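Local atomic coordinates of ribosomal protein s2-related protein (Deinococcus radiodurans, PDB entry 2JH3), a protein that probably acts as a chelatase-like enzyme, such as a sirohydrochlorin ferrochelatase, and binds a 4Fe-4S iron-sulfur cluster. Residues V7-H11 with V70-L74; S13-G17 with R341-I345; A280-L284 with L364-E369; R346-L351 with L370-V375. One frame throughout, in Å; residues are numbered along the deposited sequence.

The chain joins a chelatase-like part to a stabilising domain and a 4Fe-4S cluster domain. Interaction 1 lies in the first chelatase-like sheet. The first segment of interaction 2 comes just after that of interaction 1; the centres are about 17 Å apart. Interaction 2 ties the loop after strand 5-10 to the stabilising domain. Interactions 3 and 4 lie within that domain and share helix 361-371. They touch at E369 OE2 and A374 N, 2.8 Å apart. Interactions 2 and 4 touch through R343, whose NE is 2.9 Å from T350 OG1. Interaction 4 is next to the cluster: the T347 side chain is about 5 Å from it, and that of H14 in interaction 2 about 9 Å.

Interaction 1: V7-H11 with V70-L74; sequences VLIGH and VPVFL
L8 and V70 stand next to each other on one face of the sheet, their side chains running in the same direction, with L8 CD2 4.1 Å from V70 CB. V72 CG2 also packs on L8, 4.1 Å from its CB. I9 and P71 turn to the other face. The F73 ring comes back to the 7-11 backbone because its CG lies anti to its own carbonyl carbon (chi1 -74°). Its edge meets I9 O, with CE2 3.4 Å from that oxygen and near the ring plane. The I9 and F73 side chains run obliquely to one another, and I9 CG2 touches CE2. F73 CZ is 3.5 Å from H11 N. The H11 side chain runs nearly perpendicular to that of F73, its CB 4.0 Å from CZ.

These are neighbouring parallel strands, 5-10 and 66-71, inside the five-stranded mixed sheet of the first CbiX-like, chelatase-type unit. V70 N donates to V7 O at 2.9 Å. I9 N donates to V70 O at 3.0 Å. V72 N donates to I9 O at 2.7 Å. V72 then centres an inverse gamma turn, closed by a weak bond from F73 N to P71 O. Past this turn, one water bridges the two segments by accepting from H11 N and donating to V72 O. Helix 18-35 packs on L8 through T23, V26 and A27. Helix 78-88 places L84 against I9 and F73.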
loop_
_atom_site.group_PDB
_atom_site.type_symbol
_atom_site.label_atom_id
_atom_site.label_comp_id
_atom_site.label_asym_id
_atom_site.label_seq_id
_atom_site.Cartn_x
_atom_site.Cartn_y
_atom_site.Cartn_z
ATOM N N VAL A 7 18.155 -25.240 -10.904
ATOM C CA VAL A 7 17.792 -23.978 -10.300
ATOM C C VAL A 7 18.755 -22.909 -10.772
ATOM O O VAL A 7 19.955 -23.045 -10.607
ATOM C CB VAL A 7 17.897 -24.056 -8.812
ATOM C CG1 VAL A 7 17.724 -22.685 -8.173
ATOM C CG2 VAL A 7 16.877 -25.072 -8.269
ATOM N N LEU A 8 18.221 -21.896 -11.456
ATOM C CA LEU A 8 18.982 -20.680 -11.821
ATOM C C LEU A 8 18.811 -19.534 -10.813
ATOM O O LEU A 8 17.660 -19.162 -10.439
ATOM C CB LEU A 8 18.560 -20.232 -13.223
ATOM C CG LEU A 8 18.657 -21.253 -14.344
ATOM C CD1 LEU A 8 18.392 -20.571 -15.645
ATOM C CD2 LEU A 8 19.972 -21.970 -14.367
ATOM N N ILE A 9 19.930 -18.944 -10.383
ATOM C CA ILE A 9 19.948 -17.881 -9.358
ATOM C C ILE A 9 20.392 -16.561 -9.934
ATOM O O ILE A 9 21.514 -16.437 -10.475
ATOM C CB ILE A 9 20.938 -18.143 -8.203
ATOM C CG1 ILE A 9 20.667 -19.482 -7.554
ATOM C CG2 ILE A 9 20.871 -17.016 -7.181
ATOM C CD1 ILE A 9 19.274 -19.592 -7.064
ATOM N N GLY A 10 19.553 -15.541 -9.772
ATOM C CA GLY A 10 19.874 -14.185 -10.217
ATOM C C GLY A 10 19.987 -13.250 -9.037
ATOM O O GLY A 10 19.665 -13.595 -7.887
ATOM N N HIS A 11 20.387 -12.047 -9.330
ATOM C CA HIS A 11 20.484 -10.999 -8.303
ATOM C C HIS A 11 19.054 -10.519 -7.799
ATOM O O HIS A 11 18.730 -10.550 -6.591
ATOM C CB HIS A 11 21.283 -9.832 -8.899
ATOM C CG HIS A 11 21.585 -8.766 -7.909
ATOM N ND1 HIS A 11 22.774 -8.721 -7.216
ATOM C CD2 HIS A 11 20.833 -7.750 -7.432
ATOM C CE1 HIS A 11 22.734 -7.720 -6.349
ATOM N NE2 HIS A 11 21.584 -7.097 -6.485
ATOM N N VAL A 70 22.823 -23.168 -10.477
ATOM C CA VAL A 70 23.774 -22.293 -11.228
ATOM C C VAL A 70 23.526 -20.799 -10.975
ATOM O O VAL A 70 22.452 -20.269 -11.326
ATOM C CB VAL A 70 23.670 -22.535 -12.744
ATOM C CG1 VAL A 70 24.707 -21.622 -13.572
ATOM C CG2 VAL A 70 23.899 -24.018 -13.088
ATOM N N PRO A 71 24.542 -20.073 -10.479
ATOM C CA PRO A 71 24.470 -18.626 -10.415
ATOM C C PRO A 71 24.598 -17.879 -11.754
ATOM O O PRO A 71 25.676 -17.882 -12.358
ATOM C CB PRO A 71 25.669 -18.247 -9.491
ATOM C CG PRO A 71 26.012 -19.493 -8.795
ATOM C CD PRO A 71 25.776 -20.543 -9.837
ATOM N N VAL A 72 23.523 -17.196 -12.158
ATOM C CA VAL A 72 23.522 -16.334 -13.346
ATOM C C VAL A 72 24.094 -14.960 -12.931
ATOM O O VAL A 72 23.372 -13.966 -12.797
ATOM C CB VAL A 72 22.087 -16.251 -13.982
ATOM C CG1 VAL A 72 22.110 -15.463 -15.344
ATOM C CG2 VAL A 72 21.586 -17.612 -14.277
ATOM N N PHE A 73 25.395 -14.969 -12.625
ATOM C CA PHE A 73 26.157 -13.811 -12.221
ATOM C C PHE A 73 27.411 -13.815 -13.093
ATOM O O PHE A 73 28.005 -14.879 -13.374
ATOM C CB PHE A 73 26.609 -13.847 -10.759
ATOM C CG PHE A 73 25.492 -13.585 -9.773
ATOM C CD1 PHE A 73 25.476 -12.427 -9.018
ATOM C CD2 PHE A 73 24.445 -14.492 -9.634
ATOM C CE1 PHE A 73 24.443 -12.175 -8.123
ATOM C CE2 PHE A 73 23.428 -14.256 -8.728
ATOM C CZ PHE A 73 23.431 -13.087 -7.980
ATOM N N LEU A 74 27.798 -12.606 -13.518
ATOM C CA LEU A 74 28.944 -12.453 -14.398
ATOM C C LEU A 74 30.115 -11.984 -13.591
ATOM O O LEU A 74 30.866 -11.114 -13.995
ATOM C CB LEU A 74 28.604 -11.522 -15.557
ATOM C CG LEU A 74 27.537 -12.125 -16.461
ATOM C CD1 LEU A 74 27.228 -11.265 -17.646
ATOM C CD2 LEU A 74 27.980 -13.435 -17.003
HETATM O O HOH W 1 21.695 -11.709 -11.934
#

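Interaction 2: S13-G17 with R341-I345; sequences SHHHG and RWRPI
W342 holds its CG anti to the backbone N (chi1 -164°), which lays the indole against the 13-17 loop. The contact joins two domains: 13-17 is part of the loop between strand 5-10 and helix 18-35 in the CbiX-like part, and 341-345 is a loop of the stabilising domain. G17 CA sits over one face of the indole in a CH-pi contact, 3.6 Å from the centroid of the six-membered ring and 14° off its normal. Any CB on G17 would run into W342 CZ3. H14 O lies at the indole edge, in plane, 3.6 Å from CD1. W342 NE1 and S13 N both bond to Q51 OE1. An alanine in place of W342 is likely to leave G17 CA without its flat partner, Q51 OE1 short of one donor, and a gap between the loops.

P344 packs beside the indole, with CG 3.6 Å from H14 O and CB 3.6 Å from S13 O. S13 OG accepts from H15 N at 2.9 Å, an ST turn, and from H16 N, which makes it an ST motif. The H14 ring has weak hydrogen bonds to Q50 O and T455 O, and its side chain is about 7 Å from that of the cluster ligand C454. One water donates to H14 O and W342 O. A second donates to H15 O and accepts from W342 N at 3.0 Å.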
loop_
_atom_site.group_PDB
_atom_site.type_symbol
_atom_site.label_atom_id
_atom_site.label_comp_id
_atom_site.label_asym_id
_atom_site.label_seq_id
_atom_site.Cartn_x
_atom_site.Cartn_y
_atom_site.Cartn_z
ATOM N N SER A 13 15.854 -7.488 -7.602
ATOM C CA SER A 13 15.809 -6.084 -7.119
ATOM C C SER A 13 14.521 -5.820 -6.394
ATOM O O SER A 13 13.497 -6.487 -6.668
ATOM C CB SER A 13 15.851 -5.159 -8.330
ATOM O OG SER A 13 15.864 -3.776 -8.005
ATOM N N HIS A 14 14.582 -4.874 -5.443
ATOM C CA HIS A 14 13.390 -4.340 -4.851
ATOM C C HIS A 14 12.688 -3.403 -5.794
ATOM O O HIS A 14 11.488 -3.236 -5.681
ATOM C CB HIS A 14 13.621 -3.638 -3.554
ATOM C CG HIS A 14 14.127 -4.491 -2.456
ATOM N ND1 HIS A 14 14.181 -5.864 -2.532
ATOM C CD2 HIS A 14 14.499 -4.165 -1.201
ATOM C CE1 HIS A 14 14.670 -6.337 -1.391
ATOM N NE2 HIS A 14 14.883 -5.318 -0.572
ATOM N N HIS A 15 13.392 -2.830 -6.766
ATOM C CA HIS A 15 12.778 -1.738 -7.535
ATOM C C HIS A 15 12.751 -1.848 -9.049
ATOM O O HIS A 15 11.972 -1.170 -9.738
ATOM C CB HIS A 15 13.462 -0.404 -7.162
ATOM C CG HIS A 15 13.341 -0.047 -5.716
ATOM N ND1 HIS A 15 12.138 0.293 -5.139
ATOM C CD2 HIS A 15 14.255 -0.020 -4.718
ATOM C CE1 HIS A 15 12.313 0.541 -3.858
ATOM N NE2 HIS A 15 13.588 0.367 -3.578
ATOM N N HIS A 16 13.624 -2.650 -9.605
ATOM C CA HIS A 16 13.797 -2.651 -11.055
ATOM C C HIS A 16 13.741 -4.035 -11.638
ATOM O O HIS A 16 14.424 -4.923 -11.171
ATOM C CB HIS A 16 15.191 -2.096 -11.327
ATOM C CG HIS A 16 15.383 -0.714 -10.793
ATOM N ND1 HIS A 16 14.562 0.333 -11.164
ATOM C CD2 HIS A 16 16.273 -0.213 -9.904
ATOM C CE1 HIS A 16 14.967 1.431 -10.544
ATOM N NE2 HIS A 16 15.993 1.123 -9.763
ATOM N N GLY A 17 13.042 -4.196 -12.745
ATOM C CA GLY A 17 12.892 -5.522 -13.361
ATOM C C GLY A 17 13.992 -6.117 -14.264
ATOM O O GLY A 17 13.882 -7.278 -14.665
ATOM N N ARG A 341 4.923 -0.218 -10.328
ATOM C CA ARG A 341 6.031 -0.399 -9.448
ATOM C C ARG A 341 6.271 -1.915 -9.249
ATOM O O ARG A 341 5.288 -2.705 -9.186
ATOM C CB ARG A 341 5.747 0.293 -8.132
ATOM C CG ARG A 341 5.659 1.854 -8.235
ATOM C CD ARG A 341 5.330 2.387 -6.881
ATOM N NE ARG A 341 4.031 1.909 -6.399
ATOM C CZ ARG A 341 3.076 2.678 -5.889
ATOM N NH1 ARG A 341 3.248 3.995 -5.743
ATOM N NH2 ARG A 341 1.932 2.112 -5.501
ATOM N N TRP A 342 7.551 -2.297 -9.160
ATOM C CA TRP A 342 7.964 -3.686 -9.029
ATOM C C TRP A 342 7.397 -4.257 -7.758
ATOM O O TRP A 342 7.338 -3.578 -6.747
ATOM C CB TRP A 342 9.479 -3.713 -8.949
ATOM C CG TRP A 342 10.133 -4.977 -9.159
ATOM C CD1 TRP A 342 10.982 -5.607 -8.285
ATOM C CD2 TRP A 342 10.099 -5.788 -10.334
ATOM N NE1 TRP A 342 11.463 -6.755 -8.843
ATOM C CE2 TRP A 342 10.940 -6.897 -10.091
ATOM C CE3 TRP A 342 9.408 -5.715 -11.557
ATOM C CZ2 TRP A 342 11.119 -7.916 -11.018
ATOM C CZ3 TRP A 342 9.627 -6.724 -12.492
ATOM C CH2 TRP A 342 10.482 -7.806 -12.206
ATOM N N ARG A 343 7.072 -5.548 -7.802
ATOM C CA ARG A 343 6.640 -6.300 -6.633
ATOM C C ARG A 343 7.627 -7.399 -6.216
ATOM O O ARG A 343 7.440 -8.574 -6.605
ATOM C CB ARG A 343 5.321 -6.959 -7.016
ATOM C CG ARG A 343 4.188 -5.955 -7.362
ATOM C CD ARG A 343 2.833 -6.605 -7.714
ATOM N NE ARG A 343 2.293 -7.330 -6.555
ATOM C CZ ARG A 343 2.164 -8.645 -6.412
ATOM N NH1 ARG A 343 2.497 -9.463 -7.374
ATOM N NH2 ARG A 343 1.717 -9.132 -5.222
ATOM N N PRO A 344 8.669 -7.049 -5.425
ATOM C CA PRO A 344 9.680 -8.042 -5.036
ATOM C C PRO A 344 9.166 -9.104 -4.090
ATOM O O PRO A 344 9.628 -10.244 -4.103
ATOM C CB PRO A 344 10.756 -7.189 -4.418
ATOM C CG PRO A 344 10.092 -6.024 -3.915
ATOM C CD PRO A 344 8.975 -5.735 -4.830
ATOM N N ILE A 345 8.139 -8.747 -3.301
ATOM C CA ILE A 345 7.476 -9.648 -2.426
ATOM C C ILE A 345 6.055 -9.873 -2.940
ATOM O O ILE A 345 5.217 -8.981 -2.863
ATOM C CB ILE A 345 7.427 -9.098 -0.942
ATOM C CG1 ILE A 345 8.809 -8.728 -0.401
ATOM C CG2 ILE A 345 6.773 -10.133 -0.071
ATOM C CD1 ILE A 345 9.872 -9.811 -0.408
HETATM O O HOH W 2 8.909 -1.754 -5.256
HETATM O O HOH W 3 9.639 -0.097 -9.168
#

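Interaction 3: A280-L284 with L364-E369; sequences AWAAL and LRLGLE
W281 lies across R365, its indole face on the aliphatic part of the arginine. This is helix-helix packing in the stabilising domain. The axes of 280-284 and 364-369 pass 11.5 Å apart, nearly perpendicular at 98°. R365 CG stands over the six-membered ring of W281 in a CH-pi contact, 3.6 Å from its centroid and 7° off the normal. R365 CD follows over the five-membered ring, 3.7 Å from W281 CG. The R365 chain then bends at chi3, and its guanidinium plane is turned 79° from the indole, so the two do not stack. NH2 instead forms a salt bridge with E43.

L368 CB comes to the indole edge, in plane, 3.8 Å from W281 CH2. E369 OE1 is 3.5 Å from W281 CZ2 and approaches obliquely. W281 NE1 bonds to E377 OE2, which is close to E369 OE1. Two carboxylates this near may favour a proton on one of them. E369 OE2 accepts from A374 N. Replacing W281 by an alanine would probably open a gap between the helices, leave the R365 methylenes without their ring and take the indole donor from E377.

L284 is the third main residue. Its CG lies anti to the backbone N, which places its CD1 against L364 and L368. L284 and L368 meet tip to tip, CD1 to CD2 at 3.7 Å. L284 CD1 also touches L364 CD2 at 3.8 Å.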
loop_
_atom_site.group_PDB
_atom_site.type_symbol
_atom_site.label_atom_id
_atom_site.label_comp_id
_atom_site.label_asym_id
_atom_site.label_seq_id
_atom_site.Cartn_x
_atom_site.Cartn_y
_atom_site.Cartn_z
ATOM N N ALA A 280 2.277 -31.424 -1.110
ATOM C CA ALA A 280 1.711 -30.082 -1.116
ATOM C C ALA A 280 1.041 -29.795 -2.442
ATOM O O ALA A 280 -0.059 -29.243 -2.496
ATOM C CB ALA A 280 2.704 -29.072 -0.764
ATOM N N TRP A 281 1.609 -30.312 -3.527
ATOM C CA TRP A 281 0.967 -30.096 -4.810
ATOM C C TRP A 281 -0.233 -30.986 -5.007
ATOM O O TRP A 281 -1.161 -30.593 -5.698
ATOM C CB TRP A 281 2.012 -30.092 -5.960
ATOM C CG TRP A 281 2.810 -28.814 -5.787
ATOM C CD1 TRP A 281 3.973 -28.675 -5.147
ATOM C CD2 TRP A 281 2.424 -27.505 -6.227
ATOM N NE1 TRP A 281 4.383 -27.375 -5.184
ATOM C CE2 TRP A 281 3.410 -26.624 -5.807
ATOM C CE3 TRP A 281 1.298 -27.001 -6.877
ATOM C CZ2 TRP A 281 3.340 -25.254 -6.043
ATOM C CZ3 TRP A 281 1.215 -25.637 -7.128
ATOM C CH2 TRP A 281 2.239 -24.781 -6.718
ATOM N N ALA A 282 -0.254 -32.158 -4.369
ATOM C CA ALA A 282 -1.503 -32.964 -4.341
ATOM C C ALA A 282 -2.627 -32.220 -3.616
ATOM O O ALA A 282 -3.842 -32.261 -4.029
ATOM C CB ALA A 282 -1.269 -34.307 -3.700
ATOM N N ALA A 283 -2.282 -31.547 -2.525
ATOM C CA ALA A 283 -3.268 -30.726 -1.825
ATOM C C ALA A 283 -3.807 -29.576 -2.699
ATOM O O ALA A 283 -5.024 -29.232 -2.755
ATOM C CB ALA A 283 -2.670 -30.155 -0.603
ATOM N N LEU A 284 -2.901 -28.973 -3.424
ATOM C CA LEU A 284 -3.289 -27.838 -4.282
ATOM C C LEU A 284 -4.217 -28.315 -5.391
ATOM O O LEU A 284 -5.200 -27.680 -5.629
ATOM C CB LEU A 284 -2.044 -27.157 -4.868
ATOM C CG LEU A 284 -2.187 -25.946 -5.845
ATOM C CD1 LEU A 284 -2.581 -26.293 -7.251
ATOM C CD2 LEU A 284 -3.186 -24.946 -5.349
ATOM N N LEU A 364 -0.068 -25.775 -14.254
ATOM C CA LEU A 364 -0.621 -25.159 -13.033
ATOM C C LEU A 364 0.396 -24.890 -11.953
ATOM O O LEU A 364 0.414 -23.801 -11.352
ATOM C CB LEU A 364 -1.790 -26.016 -12.439
ATOM C CG LEU A 364 -2.632 -25.418 -11.272
ATOM C CD1 LEU A 364 -3.276 -24.142 -11.641
ATOM C CD2 LEU A 364 -3.734 -26.460 -10.841
ATOM N N ARG A 365 1.254 -25.877 -11.678
ATOM C CA ARG A 365 2.241 -25.761 -10.636
ATOM C C ARG A 365 3.224 -24.643 -10.927
ATOM O O ARG A 365 3.464 -23.783 -10.067
ATOM C CB ARG A 365 2.986 -27.062 -10.467
ATOM C CG ARG A 365 4.097 -26.979 -9.433
ATOM C CD ARG A 365 4.627 -28.314 -9.026
ATOM N NE ARG A 365 5.982 -28.661 -9.475
ATOM C CZ ARG A 365 6.366 -29.091 -10.693
ATOM N NH1 ARG A 365 5.539 -29.153 -11.758
ATOM N NH2 ARG A 365 7.637 -29.442 -10.869
ATOM N N LEU A 366 3.842 -24.666 -12.118
ATOM C CA LEU A 366 4.756 -23.532 -12.470
ATOM C C LEU A 366 4.054 -22.203 -12.445
ATOM O O LEU A 366 4.594 -21.272 -11.976
ATOM C CB LEU A 366 5.500 -23.759 -13.801
ATOM C CG LEU A 366 6.636 -22.753 -14.135
ATOM C CD1 LEU A 366 7.743 -22.757 -13.113
ATOM C CD2 LEU A 366 7.192 -23.039 -15.569
ATOM N N GLY A 367 2.843 -22.120 -12.960
ATOM C CA GLY A 367 2.036 -20.969 -12.845
ATOM C C GLY A 367 1.878 -20.379 -11.475
ATOM O O GLY A 367 2.188 -19.221 -11.229
ATOM N N LEU A 368 1.516 -21.236 -10.559
ATOM C CA LEU A 368 1.328 -20.860 -9.165
ATOM C C LEU A 368 2.613 -20.627 -8.425
ATOM O O LEU A 368 2.646 -19.747 -7.584
ATOM C CB LEU A 368 0.479 -21.936 -8.433
ATOM C CG LEU A 368 -1.040 -21.839 -8.154
ATOM C CD1 LEU A 368 -1.756 -20.530 -8.517
ATOM C CD2 LEU A 368 -1.823 -22.959 -8.604
ATOM N N GLU A 369 3.671 -21.379 -8.746
ATOM C CA GLU A 369 4.968 -21.138 -8.191
ATOM C C GLU A 369 5.621 -19.819 -8.629
ATOM O O GLU A 369 6.301 -19.192 -7.799
ATOM C CB GLU A 369 5.941 -22.267 -8.488
ATOM C CG GLU A 369 7.135 -22.191 -7.545
ATOM C CD GLU A 369 6.773 -22.770 -6.179
ATOM O OE1 GLU A 369 6.629 -24.018 -6.138
ATOM O OE2 GLU A 369 6.608 -22.022 -5.185
#

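Interaction 4: R346-L351 with L370-V375; sequences RTWRTL and LLYPAV
R346 and T347 lie in the loop between helix 327-333 and strand 355-359, beside the iron-sulfur site, and pack on the turn between helices 361-371 and 375-383. W348, next in the loop, belongs to the cluster pocket. The R346 chain is extended from CG to NE and reaches the end of the first helix. NH2 donates to L371 O at 3.2 Å, a straight bond (167°) that lies in the guanidinium plane. L370 O sits over one guanidinium face, too poorly angled to bond. The negative end of the helix dipole would probably favour the arginine's charge. R331 O takes NH1, and T334 OG1 is a second acceptor for NH2.

R346 CD packs on P373 CD at 3.7 Å. R346 O meets the edge of the Y372 ring, 3.2 Å from CE1, and one water donates to this oxygen and L371 O. Y372 OH donates to a second water at 2.6 Å, which donates to W348 O. The hydroxyl also bonds to E296 N. The T347 and V375 side chains run antiparallel alongside each other, CG2 to CG2 at 3.6 Å. The T347 side chain is about 3 Å from that of the cluster ligand C425.

L351 CD1 touches L371 CD1 at 4.2 Å. Both leucines and Y372 pack on V297 of strand 297-302. T347 and V375 pack on L448 of strand 448-450, and L370 rests on helix 327-333.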
loop_
_atom_site.group_PDB
_atom_site.type_symbol
_atom_site.label_atom_id
_atom_site.label_comp_id
_atom_site.label_asym_id
_atom_site.label_seq_id
_atom_site.Cartn_x
_atom_site.Cartn_y
_atom_site.Cartn_z
ATOM N N ARG A 346 5.796 -11.080 -3.474
ATOM C CA ARG A 346 4.607 -11.309 -4.299
ATOM C C ARG A 346 3.366 -11.533 -3.465
ATOM O O ARG A 346 2.277 -11.543 -3.981
ATOM C CB ARG A 346 4.896 -12.471 -5.280
ATOM C CG ARG A 346 5.640 -11.993 -6.554
ATOM C CD ARG A 346 6.125 -13.074 -7.495
ATOM N NE ARG A 346 6.313 -12.546 -8.843
ATOM C CZ ARG A 346 5.365 -12.327 -9.735
ATOM N NH1 ARG A 346 5.702 -11.805 -10.903
ATOM N NH2 ARG A 346 4.114 -12.763 -9.560
ATOM N N THR A 347 3.519 -11.798 -2.172
ATOM C CA THR A 347 2.385 -11.854 -1.235
ATOM C C THR A 347 1.875 -10.470 -0.711
ATOM O O THR A 347 0.997 -10.434 0.111
ATOM C CB THR A 347 2.702 -12.690 -0.039
ATOM O OG1 THR A 347 3.970 -12.343 0.543
ATOM C CG2 THR A 347 2.741 -14.143 -0.455
ATOM N N TRP A 348 2.461 -9.387 -1.189
ATOM C CA TRP A 348 1.944 -8.073 -0.887
ATOM C C TRP A 348 0.581 -7.917 -1.516
ATOM O O TRP A 348 0.313 -8.473 -2.587
ATOM C CB TRP A 348 2.933 -6.945 -1.280
ATOM C CG TRP A 348 3.911 -6.732 -0.209
ATOM C CD1 TRP A 348 4.400 -7.691 0.649
ATOM C CD2 TRP A 348 4.590 -5.536 0.108
ATOM N NE1 TRP A 348 5.281 -7.131 1.512
ATOM C CE2 TRP A 348 5.391 -5.800 1.225
ATOM C CE3 TRP A 348 4.489 -4.214 -0.355
ATOM C CZ2 TRP A 348 6.205 -4.813 1.818
ATOM C CZ3 TRP A 348 5.243 -3.237 0.243
ATOM C CH2 TRP A 348 6.081 -3.526 1.331
ATOM N N ARG A 349 -0.319 -7.255 -0.787
ATOM C CA ARG A 349 -1.695 -6.992 -1.229
ATOM C C ARG A 349 -1.752 -5.915 -2.317
ATOM O O ARG A 349 -2.475 -4.864 -2.230
ATOM C CB ARG A 349 -2.542 -6.644 -0.018
ATOM C CG ARG A 349 -4.071 -6.998 -0.147
ATOM C CD ARG A 349 -4.957 -6.123 0.762
ATOM N NE ARG A 349 -4.569 -6.376 2.168
ATOM C CZ ARG A 349 -5.241 -5.948 3.233
ATOM N NH1 ARG A 349 -6.316 -5.226 3.066
ATOM N NH2 ARG A 349 -4.807 -6.202 4.444
ATOM N N THR A 350 -1.028 -6.169 -3.415
ATOM C CA THR A 350 -0.820 -5.198 -4.486
ATOM C C THR A 350 -0.890 -5.851 -5.849
ATOM O O THR A 350 -0.468 -5.250 -6.809
ATOM C CB THR A 350 0.531 -4.543 -4.338
ATOM O OG1 THR A 350 1.509 -5.566 -4.419
ATOM C CG2 THR A 350 0.645 -3.811 -2.984
ATOM N N LEU A 351 -1.544 -7.025 -5.965
ATOM C CA LEU A 351 -1.645 -7.748 -7.219
ATOM C C LEU A 351 -2.500 -6.862 -8.085
ATOM O O LEU A 351 -3.474 -6.345 -7.634
ATOM C CB LEU A 351 -2.319 -9.097 -7.029
ATOM C CG LEU A 351 -2.248 -10.157 -8.102
ATOM C CD1 LEU A 351 -0.873 -10.568 -8.194
ATOM C CD2 LEU A 351 -3.152 -11.308 -7.729
ATOM N N LEU A 370 5.460 -19.404 -9.884
ATOM C CA LEU A 370 5.961 -18.125 -10.255
ATOM C C LEU A 370 5.080 -16.940 -9.727
ATOM O O LEU A 370 5.578 -15.838 -9.590
ATOM C CB LEU A 370 6.125 -18.046 -11.784
ATOM C CG LEU A 370 7.137 -19.000 -12.456
ATOM C CD1 LEU A 370 7.118 -18.901 -13.957
ATOM C CD2 LEU A 370 8.604 -18.890 -11.883
ATOM N N LEU A 371 3.783 -17.154 -9.567
ATOM C CA LEU A 371 2.840 -16.136 -9.153
ATOM C C LEU A 371 2.975 -15.825 -7.662
ATOM O O LEU A 371 3.050 -14.675 -7.211
ATOM C CB LEU A 371 1.431 -16.641 -9.390
ATOM C CG LEU A 371 0.301 -15.711 -8.861
ATOM C CD1 LEU A 371 0.243 -14.421 -9.538
ATOM C CD2 LEU A 371 -1.028 -16.394 -9.077
ATOM N N TYR A 372 3.026 -16.908 -6.889
ATOM C CA TYR A 372 3.147 -16.813 -5.445
ATOM C C TYR A 372 4.206 -17.816 -4.911
ATOM O O TYR A 372 3.875 -18.820 -4.304
ATOM C CB TYR A 372 1.799 -17.103 -4.751
ATOM C CG TYR A 372 0.712 -16.015 -4.685
ATOM C CD1 TYR A 372 0.975 -14.763 -4.120
ATOM C CD2 TYR A 372 -0.582 -16.275 -5.103
ATOM C CE1 TYR A 372 0.008 -13.822 -4.001
ATOM C CE2 TYR A 372 -1.591 -15.312 -5.003
ATOM C CZ TYR A 372 -1.294 -14.092 -4.377
ATOM O OH TYR A 372 -2.218 -13.041 -4.242
ATOM N N PRO A 373 5.486 -17.515 -5.099
ATOM C CA PRO A 373 6.588 -18.404 -4.676
ATOM C C PRO A 373 6.525 -18.849 -3.239
ATOM O O PRO A 373 6.347 -18.035 -2.365
ATOM C CB PRO A 373 7.815 -17.536 -4.868
ATOM C CG PRO A 373 7.437 -16.610 -5.827
ATOM C CD PRO A 373 6.026 -16.305 -5.723
ATOM N N ALA A 374 6.611 -20.178 -3.052
ATOM C CA ALA A 374 6.717 -20.847 -1.773
ATOM C C ALA A 374 5.465 -20.887 -0.940
ATOM O O ALA A 374 5.457 -21.552 0.058
ATOM C CB ALA A 374 7.920 -20.314 -0.908
ATOM N N VAL A 375 4.400 -20.231 -1.392
ATOM C CA VAL A 375 3.191 -20.148 -0.638
ATOM C C VAL A 375 2.527 -21.530 -0.499
ATOM O O VAL A 375 2.016 -21.870 0.536
ATOM C CB VAL A 375 2.256 -19.056 -1.258
ATOM C CG1 VAL A 375 0.894 -19.124 -0.697
ATOM C CG2 VAL A 375 2.829 -17.659 -1.029
HETATM O O HOH W 4 1.787 -12.423 -6.781
HETATM O O HOH W 5 -1.426 -10.654 -3.496
#